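Local atomic coordinates of muconate lactonizing enzyme (Corynebacterium glutamicum, PDB entry 3I4K), a protein that belongs to the enolase superfamily, pairing a mandelate racemase/muconate lactonizing enzyme-type N-terminal domain with a barrel domain that holds a magnesium ion. Residues V151-A154 / E155-R159. Numbering follows the deposited sequence.
Sequences VAVA and EIEER
Glu157 folds back over the preceding turn of helix 149-163 and brings its side chain against the carbonyl oxygen of Val153. Its CB sits near two backbone oxygens, 3.6 Å from Ala154 O and slightly farther from Val153 O. CG then drops onto Val153 O at 2.9 Å, a short approach for a methylene, closer than usual van der Waals contact, because chi1 (-55°) sets it beside the backbone N and anti to the carbonyl carbon. The same carbonyl accepts the amide of Glu157, N to O 3.1 Å and nearly straight at 170°. CG also lies 4.4 Å from CG1 of Val153, a loose aliphatic touch. A bend at chi2 (-69°) carries CD past the oxygen, still within 3.9 Å of Val153 O, and beyond it OE1 forms a salt bridge with Arg194. Helix 149-163 is the crossover of a right-handed beta-alpha-beta unit, joining strand 137-144 to strand 167-171 in the barrel domain of the enolase fold. On its buried side Ile156 reaches back with CG1 to Ala152 O, 3.4 Å away, while the Ile156 amide hydrogen-bonds to that oxygen. Ala152 and Ile156 both pack on Leu144 of the preceding strand and Leu187 of helix 177-189. Glu155 sends its extended chain another way: CB rests 3.5 Å from Val151 O, which also accepts the Glu155 amide, and OE2 accepts a hydrogen bond from NE1 of Trp142, the indole that Arg159, one turn on, meets in a cation-pi contact.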
loop_
_atom_site.group_PDB
_atom_site.type_symbol
_atom_site.label_atom_id
_atom_site.label_comp_id
_atom_site.label_asym_id
_atom_site.label_seq_id
_atom_site.Cartn_x
_atom_site.Cartn_y
_atom_site.Cartn_z
ATOM N N VAL A 151 -33.065 10.056 24.901
ATOM C CA VAL A 151 -32.402 10.997 24.007
ATOM C C VAL A 151 -31.812 10.255 22.803
ATOM O O VAL A 151 -31.921 10.707 21.664
ATOM C CB VAL A 151 -31.265 11.741 24.738
ATOM C CG1 VAL A 151 -30.636 12.765 23.813
ATOM C CG2 VAL A 151 -31.801 12.407 25.988
ATOM N N ALA A 152 -31.190 9.109 23.069
ATOM C CA ALA A 152 -30.576 8.304 22.015
ATOM C C ALA A 152 -31.610 7.825 20.996
ATOM O O ALA A 152 -31.446 8.039 19.788
ATOM C CB ALA A 152 -29.860 7.117 22.627
ATOM N N VAL A 153 -32.668 7.177 21.483
ATOM C CA VAL A 153 -33.720 6.678 20.609
ATOM C C VAL A 153 -34.296 7.819 19.781
ATOM O O VAL A 153 -34.631 7.647 18.609
ATOM C CB VAL A 153 -34.872 6.046 21.409
ATOM C CG1 VAL A 153 -35.959 5.574 20.457
ATOM C CG2 VAL A 153 -34.356 4.887 22.246
ATOM N N ALA A 154 -34.416 8.985 20.403
ATOM C CA ALA A 154 -34.950 10.154 19.722
ATOM C C ALA A 154 -34.007 10.599 18.609
ATOM O O ALA A 154 -34.444 10.898 17.493
ATOM C CB ALA A 154 -35.152 11.294 20.724
ATOM N N GLU A 155 -32.715 10.644 18.916
ATOM C CA GLU A 155 -31.715 11.067 17.940
ATOM C C GLU A 155 -31.613 10.100 16.760
ATOM O O GLU A 155 -31.338 10.512 15.633
ATOM C CB GLU A 155 -30.347 11.206 18.602
ATOM C CG GLU A 155 -29.329 11.848 17.694
ATOM C CD GLU A 155 -28.016 12.112 18.385
ATOM O OE1 GLU A 155 -28.039 12.627 19.521
ATOM O OE2 GLU A 155 -26.962 11.814 17.787
ATOM N N ILE A 156 -31.839 8.816 17.018
ATOM C CA ILE A 156 -31.785 7.826 15.951
ATOM C C ILE A 156 -32.961 8.052 14.999
ATOM O O ILE A 156 -32.771 8.124 13.784
ATOM C CB ILE A 156 -31.812 6.376 16.518
ATOM C CG1 ILE A 156 -30.491 6.083 17.241
ATOM C CG2 ILE A 156 -32.011 5.367 15.394
ATOM C CD1 ILE A 156 -30.370 4.669 17.785
ATOM N N GLU A 157 -34.168 8.183 15.553
ATOM C CA GLU A 157 -35.381 8.425 14.750
ATOM C C GLU A 157 -35.188 9.648 13.853
ATOM O O GLU A 157 -35.499 9.627 12.659
ATOM C CB GLU A 157 -36.585 8.682 15.659
ATOM C CG GLU A 157 -36.851 7.605 16.678
ATOM C CD GLU A 157 -37.329 6.319 16.049
ATOM O OE1 GLU A 157 -36.730 5.895 15.040
ATOM O OE2 GLU A 157 -38.301 5.731 16.572
ATOM N N GLU A 158 -34.675 10.719 14.446
ATOM C CA GLU A 158 -34.447 11.944 13.701
ATOM C C GLU A 158 -33.464 11.684 12.568
ATOM O O GLU A 158 -33.743 12.000 11.410
ATOM C CB GLU A 158 -33.917 13.036 14.634
ATOM C CG GLU A 158 -33.569 14.339 13.925
ATOM C CD GLU A 158 -33.314 15.490 14.893
ATOM O OE1 GLU A 158 -32.514 15.317 15.840
ATOM O OE2 GLU A 158 -33.913 16.571 14.698
ATOM N N ARG A 159 -32.321 11.093 12.904
ATOM C CA ARG A 159 -31.300 10.795 11.906
ATOM C C ARG A 159 -31.845 9.924 10.776
ATOM O O ARG A 159 -31.596 10.194 9.601
ATOM C CB ARG A 159 -30.099 10.100 12.557
ATOM C CG ARG A 159 -29.300 10.968 13.523
ATOM C CD ARG A 159 -28.653 12.166 12.832
ATOM N NE ARG A 159 -27.888 11.769 11.655
ATOM C CZ ARG A 159 -27.050 12.569 11.001
ATOM N NH1 ARG A 159 -26.865 13.818 11.412
ATOM N NH2 ARG A 159 -26.395 12.121 9.935
#